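Local coordinates for protein MJ1225 (Methanocaldococcus jannaschii, PDB 3KH5), which binds AMP and ADP, carries four CBS repeats and is probably an archaeal counterpart of the nucleotide-sensing gamma subunit of AMP-activated protein kinase, at residues A[27-32]-A[36-41]. Residues are numbered along the deposited sequence; the frame is centred on the assembly and turned at random.
Sequences LMTMNE and RRLPVV. With ADP (adenosine-5'-diphosphate), chain B; ADP (adenosine-5'-diphosphate), chain D.
M30 and L38 meet in a buried helix-to-strand contact of the first CBS motif, where helix 23-33 turns through a short connection into strand 37-41, whose first residue contacts two bound ADPs. The axes of helix segment 27-32 and strand 37-41 run at 137° and approach to 9.3 Å. L38 points at the helix and lays its CD1 methyl against CG of M30 at 3.7 Å; the CB and CG2 of T29 touch the same methyl, while OG1 of T29 is bonded back to the carbonyl of K25 within the helix. The M30 chain runs out extended from the helix and then bends at its last torsion (chi3 92°), which brings CE against the carbonyl oxygen of R36, just before the strand begins, with CE 3.8 Å from CG of R36.

R36 folds back over the helix. Its chain bends at chi2 (52°), so that the guanidinium has the carbonyl oxygen of M30 over one face and N31 at its edge. NH2 of R36 donates to OD1 of N31 at 3.0 Å, with amide and guanidinium planes almost perpendicular, although the exact place of OD1 is less certain. NE of R36 is buried here without a polar partner.

The next residue turns the other way, to the nucleotides. The carbonyl oxygen of R37 accepts a bond from N6 of the chain B ADP at 2.9 Å, reading its adenine amino group, whereas the side chain extends between the diphosphates of the two ADPs. D56 and T53 also hydrogen-bond the chain D ADP. With CG anti to the backbone N, R37 sends NH1 to O3B of the chain D ADP at 2.8 Å, while NH2 reaches O2B of that same phosphate at 2.9 Å.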
loop_
_atom_site.group_PDB
_atom_site.type_symbol
_atom_site.label_atom_id
_atom_site.label_comp_id
_atom_site.label_asym_id
_atom_site.label_seq_id
_atom_site.Cartn_x
_atom_site.Cartn_y
_atom_site.Cartn_z
ATOM N N LEU A 27 13.192 0.961 -5.453
ATOM C CA LEU A 27 12.517 -0.333 -5.570
ATOM C C LEU A 27 13.236 -1.451 -4.822
ATOM O O LEU A 27 12.599 -2.261 -4.143
ATOM C CB LEU A 27 12.391 -0.737 -7.036
ATOM C CG LEU A 27 11.237 -0.182 -7.864
ATOM C CD1 LEU A 27 11.449 -0.504 -9.335
ATOM C CD2 LEU A 27 9.909 -0.760 -7.378
ATOM N N MET A 28 14.558 -1.503 -4.977
ATOM C CA MET A 28 15.380 -2.510 -4.304
ATOM C C MET A 28 15.277 -2.312 -2.801
ATOM O O MET A 28 15.144 -3.277 -2.048
ATOM C CB MET A 28 16.839 -2.391 -4.744
ATOM C CG MET A 28 17.115 -2.813 -6.181
ATOM S SD MET A 28 18.657 -2.136 -6.838
ATOM C CE MET A 28 19.873 -2.787 -5.685
ATOM N N THR A 29 15.323 -1.050 -2.381
ATOM C CA THR A 29 15.142 -0.692 -0.982
ATOM C C THR A 29 13.794 -1.232 -0.475
ATOM O O THR A 29 13.740 -1.886 0.579
ATOM C CB THR A 29 15.287 0.838 -0.779
ATOM O OG1 THR A 29 16.514 1.285 -1.375
ATOM C CG2 THR A 29 15.298 1.196 0.697
ATOM N N MET A 30 12.726 -0.996 -1.242
ATOM C CA MET A 30 11.383 -1.492 -0.916
ATOM C C MET A 30 11.344 -2.999 -0.768
ATOM O O MET A 30 10.910 -3.522 0.263
ATOM C CB MET A 30 10.377 -1.109 -2.002
ATOM C CG MET A 30 9.905 0.318 -1.948
ATOM S SD MET A 30 8.554 0.574 -3.108
ATOM C CE MET A 30 7.153 0.258 -2.042
ATOM N N ASN A 31 11.783 -3.687 -1.819
ATOM C CA ASN A 31 11.745 -5.140 -1.871
ATOM C C ASN A 31 12.607 -5.789 -0.809
ATOM O O ASN A 31 12.226 -6.811 -0.238
ATOM C CB ASN A 31 12.157 -5.652 -3.254
ATOM C CG ASN A 31 10.979 -5.805 -4.186
ATOM O OD1 ASN A 31 9.953 -5.151 -4.014
ATOM N ND2 ASN A 31 11.115 -6.680 -5.178
ATOM N N GLU A 32 13.767 -5.191 -0.549
ATOM C CA GLU A 32 14.727 -5.757 0.394
ATOM C C GLU A 32 14.243 -5.644 1.828
ATOM O O GLU A 32 14.106 -6.651 2.525
ATOM C CB GLU A 32 16.097 -5.091 0.251
ATOM C CG GLU A 32 16.953 -5.676 -0.861
ATOM C CD GLU A 32 18.166 -4.822 -1.198
ATOM O OE1 GLU A 32 18.647 -4.072 -0.319
ATOM O OE2 GLU A 32 18.646 -4.908 -2.348
ATOM N N ARG A 36 7.098 -1.065 2.302
ATOM C CA ARG A 36 6.466 -0.579 1.092
ATOM C C ARG A 36 6.063 0.909 1.176
ATOM O O ARG A 36 5.276 1.391 0.358
ATOM C CB ARG A 36 5.289 -1.491 0.714
ATOM C CG ARG A 36 5.664 -2.668 -0.219
ATOM C CD ARG A 36 6.841 -3.527 0.283
ATOM N NE ARG A 36 7.456 -4.310 -0.794
ATOM C CZ ARG A 36 7.545 -5.640 -0.821
ATOM N NH1 ARG A 36 7.073 -6.373 0.181
ATOM N NH2 ARG A 36 8.121 -6.240 -1.856
ATOM N N ARG A 37 6.620 1.626 2.154
ATOM C CA ARG A 37 6.384 3.069 2.315
ATOM C C ARG A 37 7.683 3.757 2.725
ATOM O O ARG A 37 8.158 3.582 3.850
ATOM C CB ARG A 37 5.292 3.323 3.364
ATOM C CG ARG A 37 4.988 4.802 3.656
ATOM C CD ARG A 37 4.093 4.977 4.897
ATOM N NE ARG A 37 2.943 4.074 4.871
ATOM C CZ ARG A 37 1.757 4.362 4.341
ATOM N NH1 ARG A 37 1.528 5.553 3.796
ATOM N NH2 ARG A 37 0.790 3.450 4.363
ATOM N N LEU A 38 8.258 4.536 1.808
ATOM C CA LEU A 38 9.564 5.158 2.046
ATOM C C LEU A 38 9.551 6.689 2.042
ATOM O O LEU A 38 9.366 7.301 0.976
ATOM C CB LEU A 38 10.597 4.660 1.023
ATOM C CG LEU A 38 10.869 3.163 0.837
ATOM C CD1 LEU A 38 11.876 2.950 -0.285
ATOM C CD2 LEU A 38 11.358 2.512 2.121
ATOM N N PRO A 39 9.763 7.316 3.224
ATOM C CA PRO A 39 10.007 8.758 3.280
ATOM C C PRO A 39 11.233 9.133 2.464
ATOM O O PRO A 39 12.232 8.406 2.455
ATOM C CB PRO A 39 10.274 9.018 4.768
ATOM C CG PRO A 39 9.562 7.932 5.469
ATOM C CD PRO A 39 9.705 6.729 4.579
ATOM N N VAL A 40 11.124 10.253 1.762
ATOM C CA VAL A 40 12.236 10.811 1.026
ATOM C C VAL A 40 12.738 12.000 1.846
ATOM O O VAL A 40 11.970 12.906 2.193
ATOM C CB VAL A 40 11.838 11.195 -0.420
ATOM C CG1 VAL A 40 13.056 11.648 -1.208
ATOM C CG2 VAL A 40 11.179 10.008 -1.127
ATOM N N VAL A 41 14.020 11.959 2.195
ATOM C CA VAL A 41 14.625 12.966 3.065
ATOM C C VAL A 41 15.875 13.586 2.426
ATOM O O VAL A 41 16.510 12.962 1.573
ATOM C CB VAL A 41 14.995 12.371 4.457
ATOM C CG1 VAL A 41 13.759 11.870 5.203
ATOM C CG2 VAL A 41 16.070 11.279 4.346
HETATM P PB ADP B . 3.190 0.139 4.637
HETATM O O1B ADP B . 4.513 -0.522 4.543
HETATM O O2B ADP B . 2.034 -0.730 3.900
HETATM O O3B ADP B . 3.144 1.556 3.895
HETATM P PA ADP B . 2.032 -0.858 6.948
HETATM O O1A ADP B . 2.259 -2.237 6.408
HETATM O O2A ADP B . 1.848 -0.634 8.564
HETATM O O3A ADP B . 2.709 0.401 6.150
HETATM O "O5'" ADP B . 3.602 -0.907 7.456
HETATM C "C5'" ADP B . 4.390 -2.116 7.703
HETATM C "C4'" ADP B . 5.036 -2.134 9.122
HETATM O "O4'" ADP B . 6.443 -1.730 9.146
HETATM C "C3'" ADP B . 4.268 -1.159 10.019
HETATM O "O3'" ADP B . 3.950 -1.785 11.279
HETATM C "C2'" ADP B . 5.190 0.040 10.219
HETATM O "O2'" ADP B . 5.271 0.284 11.625
HETATM C "C1'" ADP B . 6.573 -0.374 9.682
HETATM N N9 ADP B . 7.176 0.494 8.591
HETATM C C8 ADP B . 6.563 0.924 7.483
HETATM N N7 ADP B . 7.412 1.651 6.752
HETATM C C5 ADP B . 8.579 1.686 7.390
HETATM C C6 ADP B . 9.816 2.276 7.122
HETATM N N6 ADP B . 10.002 2.993 6.016
HETATM N N1 ADP B . 10.821 2.111 8.004
HETATM C C2 ADP B . 10.646 1.402 9.113
HETATM N N3 ADP B . 9.481 0.828 9.392
HETATM C C4 ADP B . 8.430 0.952 8.559
HETATM P PB ADP D . -1.735 4.527 1.929
HETATM O O1B ADP D . -3.218 4.540 1.779
HETATM O O2B ADP D . -1.190 3.048 2.340
HETATM O O3B ADP D . -1.176 5.529 3.070
HETATM P PA ADP D . -0.747 3.838 -0.432
HETATM O O1A ADP D . -1.704 3.527 -1.517
HETATM O O2A ADP D . 0.811 3.450 -0.714
HETATM O O3A ADP D . -0.963 4.995 0.629
HETATM O "O5'" ADP D . -0.328 5.154 -1.335
HETATM C "C5'" ADP D . -1.260 5.966 -2.116
HETATM C "C4'" ADP D . -0.667 7.365 -2.472
HETATM O "O4'" ADP D . -0.650 8.166 -1.247
HETATM C "C3'" ADP D . 0.777 7.354 -3.019
HETATM O "O3'" ADP D . 0.882 8.325 -4.068
HETATM C "C2'" ADP D . 1.615 7.760 -1.803
HETATM O "O2'" ADP D . 2.833 8.426 -2.177
HETATM C "C1'" ADP D . 0.676 8.729 -1.092
HETATM N N9 ADP D . 0.996 8.821 0.363
HETATM C C8 ADP D . 1.169 7.836 1.252
HETATM N N7 ADP D . 1.439 8.366 2.452
HETATM C C5 ADP D . 1.436 9.688 2.319
HETATM C C6 ADP D . 1.642 10.756 3.184
HETATM N N6 ADP D . 1.918 10.550 4.468
HETATM N N1 ADP D . 1.559 12.005 2.695
HETATM C C2 ADP D . 1.286 12.236 1.416
HETATM N N3 ADP D . 1.083 11.240 0.567
HETATM C C4 ADP D . 1.153 9.970 0.994
#